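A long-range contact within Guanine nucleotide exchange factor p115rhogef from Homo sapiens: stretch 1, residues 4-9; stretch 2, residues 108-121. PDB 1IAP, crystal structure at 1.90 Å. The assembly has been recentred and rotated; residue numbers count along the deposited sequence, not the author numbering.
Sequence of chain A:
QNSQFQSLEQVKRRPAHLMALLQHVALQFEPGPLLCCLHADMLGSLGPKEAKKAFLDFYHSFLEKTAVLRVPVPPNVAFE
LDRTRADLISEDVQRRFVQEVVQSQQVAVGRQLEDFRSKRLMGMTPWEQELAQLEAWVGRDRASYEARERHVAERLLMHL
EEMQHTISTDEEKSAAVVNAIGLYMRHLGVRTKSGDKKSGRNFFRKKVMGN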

ATOM      1  N   GLN A   4      -1.939   9.033 -13.057  1.00 45.16           N
ATOM      2  CA  GLN A   4      -1.397   8.039 -12.123  1.00 39.25           C
ATOM      3  C   GLN A   4      -2.361   7.762 -10.972  1.00 37.69           C
ATOM      4  O   GLN A   4      -2.278   6.721 -10.320  1.00 34.59           O
ATOM      5  N   PHE A   5      -3.291   8.685 -10.745  1.00 31.75           N
ATOM      6  CA  PHE A   5      -4.240   8.544  -9.643  1.00 30.52           C
ATOM      7  C   PHE A   5      -5.662   8.121 -10.028  1.00 32.36           C
ATOM      8  O   PHE A   5      -6.571   8.148  -9.195  1.00 29.14           O
ATOM      9  N   GLN A   6      -5.853   7.729 -11.283  1.00 33.80           N
ATOM     10  CA  GLN A   6      -7.167   7.294 -11.748  1.00 39.98           C
ATOM     11  C   GLN A   6      -7.602   5.985 -11.093  1.00 38.44           C
ATOM     12  O   GLN A   6      -8.795   5.758 -10.882  1.00 40.52           O
ATOM     13  N   SER A   7      -6.631   5.140 -10.753  1.00 32.32           N
ATOM     14  CA  SER A   7      -6.914   3.855 -10.122  1.00 31.41           C
ATOM     15  C   SER A   7      -5.708   3.332  -9.359  1.00 34.90           C
ATOM     16  O   SER A   7      -4.581   3.779  -9.576  1.00 30.32           O
ATOM     17  N   LEU A   8      -5.956   2.364  -8.480  1.00 32.02           N
ATOM     18  CA  LEU A   8      -4.910   1.751  -7.676  1.00 32.45           C
ATOM     19  C   LEU A   8      -3.916   1.043  -8.595  1.00 32.74           C
ATOM     20  O   LEU A   8      -2.707   1.101  -8.376  1.00 28.26           O
ATOM     21  N   GLU A   9      -4.436   0.389  -9.631  1.21 34.53           N
ATOM     22  CA  GLU A   9      -3.604  -0.331 -10.590  1.33 33.90           C
ATOM     23  C   GLU A   9      -2.559   0.602 -11.209  0.98 30.57           C
ATOM     24  O   GLU A   9      -1.386   0.243 -11.341  0.76 24.57           O
ATOM     25  N   ALA A 108     -13.538   1.540  -0.166  1.00 31.81           N
ATOM     26  CA  ALA A 108     -12.800   2.488   0.669  1.00 30.73           C
ATOM     27  C   ALA A 108     -11.620   3.109  -0.074  1.00 27.36           C
ATOM     28  O   ALA A 108     -11.450   4.330  -0.060  1.00 32.53           O
ATOM     29  N   VAL A 109     -10.813   2.265  -0.714  1.00 25.90           N
ATOM     30  CA  VAL A 109      -9.647   2.723  -1.470  1.00 28.76           C
ATOM     31  C   VAL A 109     -10.101   3.599  -2.633  1.00 30.93           C
ATOM     32  O   VAL A 109      -9.460   4.604  -2.953  1.00 28.12           O
ATOM     33  N   GLY A 110     -11.218   3.216  -3.249  1.00 30.39           N
ATOM     34  CA  GLY A 110     -11.757   3.988  -4.354  1.00 26.66           C
ATOM     35  C   GLY A 110     -12.138   5.385  -3.899  1.00 27.47           C
ATOM     36  O   GLY A 110     -11.860   6.369  -4.591  1.00 26.12           O
ATOM     37  N   ARG A 111     -12.762   5.474  -2.726  1.00 25.26           N
ATOM     38  CA  ARG A 111     -13.180   6.762  -2.165  1.00 28.63           C
ATOM     39  C   ARG A 111     -11.980   7.612  -1.768  1.00 28.43           C
ATOM     40  O   ARG A 111     -12.008   8.835  -1.891  1.00 22.82           O
ATOM     41  N   GLN A 112     -10.931   6.955  -1.285  1.00 23.88           N
ATOM     42  CA  GLN A 112      -9.716   7.648  -0.893  1.00 24.75           C
ATOM     43  C   GLN A 112      -8.979   8.199  -2.115  1.00 19.65           C
ATOM     44  O   GLN A 112      -8.428   9.295  -2.066  1.00 23.31           O
ATOM     45  N   LEU A 113      -8.974   7.445  -3.212  1.00 18.93           N
ATOM     46  CA  LEU A 113      -8.327   7.906  -4.446  1.00 21.21           C
ATOM     47  C   LEU A 113      -9.110   9.101  -4.985  1.00 27.62           C
ATOM     48  O   LEU A 113      -8.530  10.087  -5.440  1.00 25.79           O
ATOM     49  N   GLU A 114     -10.435   9.002  -4.906  1.00 22.17           N
ATOM     50  CA  GLU A 114     -11.323  10.071  -5.351  1.00 27.28           C
ATOM     51  C   GLU A 114     -11.010  11.337  -4.561  1.00 22.14           C
ATOM     52  O   GLU A 114     -10.813  12.403  -5.144  1.00 23.35           O
ATOM     53  N   ASP A 115     -10.934  11.202  -3.237  1.00 24.03           N
ATOM     54  CA  ASP A 115     -10.642  12.333  -2.366  1.00 23.09           C
ATOM     55  C   ASP A 115      -9.283  12.941  -2.691  1.00 24.07           C
ATOM     56  O   ASP A 115      -9.135  14.159  -2.710  1.00 22.30           O
ATOM     57  N   PHE A 116      -8.292  12.092  -2.943  1.00 20.57           N
ATOM     58  CA  PHE A 116      -6.964  12.576  -3.283  1.00 22.25           C
ATOM     59  C   PHE A 116      -7.015  13.411  -4.568  1.00 20.08           C
ATOM     60  O   PHE A 116      -6.460  14.507  -4.624  1.00 21.52           O
ATOM     61  N   ARG A 117      -7.686  12.894  -5.593  1.00 20.55           N
ATOM     62  CA  ARG A 117      -7.787  13.612  -6.866  1.00 22.17           C
ATOM     63  C   ARG A 117      -8.447  14.983  -6.729  1.00 25.25           C
ATOM     64  O   ARG A 117      -7.993  15.957  -7.332  1.00 21.23           O
ATOM     65  N   SER A 118      -9.508  15.058  -5.926  1.00 23.62           N
ATOM     66  CA  SER A 118     -10.213  16.322  -5.714  1.00 28.16           C
ATOM     67  C   SER A 118      -9.346  17.319  -4.952  1.00 23.62           C
ATOM     68  O   SER A 118      -9.221  18.474  -5.356  1.00 26.70           O
ATOM     69  N   LYS A 119      -8.731  16.857  -3.867  1.00 22.67           N
ATOM     70  CA  LYS A 119      -7.874  17.711  -3.049  1.00 26.21           C
ATOM     71  C   LYS A 119      -6.660  18.187  -3.847  1.00 21.98           C
ATOM     72  O   LYS A 119      -6.216  19.324  -3.693  1.00 26.69           O
ATOM     73  N   ARG A 120      -6.161  17.328  -4.733  1.00 20.09           N
ATOM     74  CA  ARG A 120      -4.992  17.657  -5.557  1.00 24.27           C
ATOM     75  C   ARG A 120      -5.267  18.836  -6.488  1.00 30.12           C
ATOM     76  O   ARG A 120      -4.397  19.689  -6.706  1.00 31.16           O
ATOM     77  N   LEU A 121      -6.475  18.871  -7.042  1.00 28.86           N
ATOM     78  CA  LEU A 121      -6.878  19.949  -7.941  1.00 35.57           C
ATOM     79  C   LEU A 121      -6.901  21.283  -7.199  1.00 35.09           C
ATOM     80  O   LEU A 121      -6.650  22.334  -7.787  1.00 35.04           O
TER

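A short N-terminal segment lies against one side of a long helix, and the contact is organised by F5, R117 and L113. F5 gives up the most surface. Its CA-to-CB bond runs sideways to the helix, but with chi1 m (-58°), the ring reaches F116 and R120. F116, a t rotamer directed toward the segment, lies over one face of the F5 ring, with F5 CZ and F116 CE2 3.5 Å apart. The two rings meet obliquely, centroids 4.4 Å apart and planes at 39°. R120, one turn further on and extended with chi1 to chi3 all t, brings NH1 to 3.6 Å from F5 CD1, at the edge of the phenyl ring, while its guanidinium presents a face to F5 CE1. Its NE and NH2 are hydrogen-bonded elsewhere in the structure.

R117 takes m, t, m for chi1 to chi3. Its CB starts sideways, but the end of the chain comes nearer, and R117 NH1 donates a hydrogen bond to F5 O (2.8 Å, 158°). This gives a loop carbonyl a side-chain donor from the helix. The aliphatic part is used too: R117 CG sits 3.9 Å from F5 CB, and R117 CD lies 3.6 Å from Q6 NE2.

L113, chi1 m and chi2 t, points toward the segment where the two backbones run close. Its CD1 comes within 3.4 Å of L8 N and 3.7 Å of S7 C, so it packs largely on main chain as the segment turns into its own helix. One turn earlier, V109 (t) extends the apolar strip, its CG1 3.6 Å from CD1 of L8 (t, t). The rule is spacing: V109, L113, F116 and R120 recur every three or four residues, with R117 beside F116, placing one helical side against the segment.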

ATOM      1  CB  GLN A   4      -0.055   8.502 -11.547  1.00 35.39           C
ATOM      2  CG  GLN A   4       1.098   8.579 -12.542  1.00 35.03           C
ATOM      3  CD  GLN A   4       1.241   9.939 -13.200  1.00 37.63           C
ATOM      4  OE1 GLN A   4       0.300  10.732 -13.235  1.00 35.25           O
ATOM      5  NE2 GLN A   4       2.435  10.225 -13.710  1.00 40.40           N
ATOM      6  CB  PHE A   5      -4.278   9.838  -8.823  1.00 32.14           C
ATOM      7  CG  PHE A   5      -2.946  10.233  -8.250  1.00 24.91           C
ATOM      8  CD1 PHE A   5      -2.264  11.345  -8.741  1.00 30.88           C
ATOM      9  CD2 PHE A   5      -2.373   9.496  -7.217  1.00 32.31           C
ATOM     10  CE1 PHE A   5      -1.026  11.720  -8.207  1.00 24.28           C
ATOM     11  CE2 PHE A   5      -1.136   9.860  -6.675  1.00 30.74           C
ATOM     12  CZ  PHE A   5      -0.463  10.975  -7.172  1.00 23.77           C
ATOM     13  CB  GLN A   6      -7.180   7.151 -13.272  1.00 47.43           C
ATOM     14  CG  GLN A   6      -7.059   8.466 -14.026  1.00 54.40           C
ATOM     15  CD  GLN A   6      -8.201   9.422 -13.721  1.00 59.85           C
ATOM     16  OE1 GLN A   6      -9.360   9.145 -14.038  1.00 59.15           O
ATOM     17  NE2 GLN A   6      -7.877  10.552 -13.100  1.00 56.50           N
ATOM     18  CB  SER A   7      -7.338   2.821 -11.171  1.00 30.77           C
ATOM     19  OG  SER A   7      -6.283   2.533 -12.071  1.00 41.22           O
ATOM     20  CB  LEU A   8      -5.529   0.755  -6.692  1.00 37.32           C
ATOM     21  CG  LEU A   8      -4.741   0.284  -5.463  1.00 47.13           C
ATOM     22  CD1 LEU A   8      -5.678  -0.494  -4.566  1.00 56.11           C
ATOM     23  CD2 LEU A   8      -3.546  -0.580  -5.840  1.00 55.72           C
ATOM     24  CB  GLU A   9      -4.483  -0.936 -11.688  0.84 34.71           C
ATOM     25  CG  GLU A   9      -3.833  -2.062 -12.481  0.60 35.61           C
ATOM     26  CD  GLU A   9      -3.739  -3.377 -11.709  0.98 38.00           C
ATOM     27  OE1 GLU A   9      -4.279  -3.477 -10.584  1.25 39.30           O
ATOM     28  OE2 GLU A   9      -3.121  -4.322 -12.242  0.11 38.73           O
ATOM     29  CB  ALA A 108     -12.317   1.811   1.941  1.00 24.60           C
ATOM     30  CB  VAL A 109      -8.812   1.534  -2.002  1.00 23.55           C
ATOM     31  CG1 VAL A 109      -7.695   2.029  -2.923  1.00 26.33           C
ATOM     32  CG2 VAL A 109      -8.233   0.738  -0.836  1.00 22.33           C
ATOM     33  CB  ARG A 111     -14.103   6.564  -0.963  1.00 33.48           C
ATOM     34  CG  ARG A 111     -15.528   6.168  -1.338  1.00 47.83           C
ATOM     35  CD  ARG A 111     -16.406   6.003  -0.104  1.00 54.97           C
ATOM     36  NE  ARG A 111     -15.961   4.895   0.743  1.00 62.88           N
ATOM     37  CZ  ARG A 111     -16.077   4.865   2.068  1.00 61.06           C
ATOM     38  NH1 ARG A 111     -16.626   5.883   2.716  1.00 63.58           N
ATOM     39  NH2 ARG A 111     -15.639   3.813   2.747  1.00 58.44           N
ATOM     40  CB  GLN A 112      -8.826   6.717  -0.074  1.00 27.30           C
ATOM     41  CG  GLN A 112      -9.446   6.346   1.267  1.00 27.25           C
ATOM     42  CD  GLN A 112      -8.742   5.187   1.943  1.00 25.63           C
ATOM     43  OE1 GLN A 112      -7.589   4.875   1.640  1.00 22.80           O
ATOM     44  NE2 GLN A 112      -9.443   4.530   2.860  1.00 22.13           N
ATOM     45  CB  LEU A 113      -8.295   6.800  -5.495  1.00 20.22           C
ATOM     46  CG  LEU A 113      -7.153   5.789  -5.396  1.00 34.16           C
ATOM     47  CD1 LEU A 113      -7.394   4.638  -6.360  1.00 36.20           C
ATOM     48  CD2 LEU A 113      -5.838   6.487  -5.704  1.00 35.98           C
ATOM     49  CB  GLU A 114     -12.782   9.663  -5.127  1.00 32.59           C
ATOM     50  CG  GLU A 114     -13.819  10.724  -5.470  1.00 36.67           C
ATOM     51  CD  GLU A 114     -15.247  10.271  -5.174  1.00 54.18           C
ATOM     52  OE1 GLU A 114     -15.452   9.092  -4.803  1.00 54.19           O
ATOM     53  OE2 GLU A 114     -16.174  11.101  -5.312  1.00 60.15           O
ATOM     54  CB  ASP A 115     -10.687  11.924  -0.892  1.00 24.30           C
ATOM     55  CG  ASP A 115     -10.508  13.109   0.043  1.00 32.03           C
ATOM     56  OD1 ASP A 115      -9.420  13.243   0.649  1.00 27.63           O
ATOM     57  OD2 ASP A 115     -11.450  13.926   0.153  1.00 28.12           O
ATOM     58  CB  PHE A 116      -5.973  11.415  -3.466  1.00 17.68           C
ATOM     59  CG  PHE A 116      -4.564  11.873  -3.753  1.00 21.97           C
ATOM     60  CD1 PHE A 116      -3.657  12.062  -2.714  1.00 17.91           C
ATOM     61  CD2 PHE A 116      -4.170  12.184  -5.054  1.00 20.66           C
ATOM     62  CE1 PHE A 116      -2.363  12.562  -2.962  1.00 17.07           C
ATOM     63  CE2 PHE A 116      -2.886  12.683  -5.317  1.00 25.08           C
ATOM     64  CZ  PHE A 116      -1.981  12.874  -4.264  1.00 15.66           C
ATOM     65  CB  ARG A 117      -8.530  12.775  -7.905  1.00 23.44           C
ATOM     66  CG  ARG A 117      -7.801  11.515  -8.308  1.00 24.31           C
ATOM     67  CD  ARG A 117      -8.402  10.906  -9.567  1.00 36.22           C
ATOM     68  NE  ARG A 117      -9.806  10.543  -9.399  1.00 35.29           N
ATOM     69  CZ  ARG A 117     -10.236   9.340  -9.032  1.00 33.76           C
ATOM     70  NH1 ARG A 117      -9.373   8.360  -8.785  1.00 24.26           N
ATOM     71  NH2 ARG A 117     -11.536   9.112  -8.915  1.00 30.03           N
ATOM     72  CB  SER A 118     -11.523  16.092  -4.960  1.00 33.11           C
ATOM     73  OG  SER A 118     -12.440  15.376  -5.762  1.00 45.44           O
ATOM     74  CB  LYS A 119      -7.413  16.963  -1.795  1.00 28.18           C
ATOM     75  CG  LYS A 119      -8.533  16.532  -0.858  1.00 33.73           C
ATOM     76  CD  LYS A 119      -9.131  17.703  -0.089  1.00 37.81           C
ATOM     77  CE  LYS A 119     -10.197  17.235   0.897  1.00 35.16           C
ATOM     78  NZ  LYS A 119      -9.661  16.256   1.889  1.00 51.58           N
ATOM     79  CB  ARG A 120      -4.558  16.445  -6.383  1.00 21.07           C
ATOM     80  CG  ARG A 120      -3.256  16.663  -7.130  1.00 21.47           C
ATOM     81  CD  ARG A 120      -2.913  15.490  -8.034  1.00 20.47           C
ATOM     82  NE  ARG A 120      -1.592  15.685  -8.621  1.00 19.46           N
ATOM     83  CZ  ARG A 120      -1.188  15.177  -9.779  1.00 20.32           C
ATOM     84  NH1 ARG A 120      -2.003  14.421 -10.503  1.00 23.51           N
ATOM     85  NH2 ARG A 120       0.034  15.444 -10.217  1.00 28.82           N
ATOM     86  CB  LEU A 121      -8.259  19.661  -8.531  1.00 39.70           C
ATOM     87  CG  LEU A 121      -8.359  18.427  -9.427  1.00 42.07           C
ATOM     88  CD1 LEU A 121      -9.812  18.180  -9.809  1.00 41.47           C
ATOM     89  CD2 LEU A 121      -7.491  18.615 -10.665  1.00 41.13           C
TER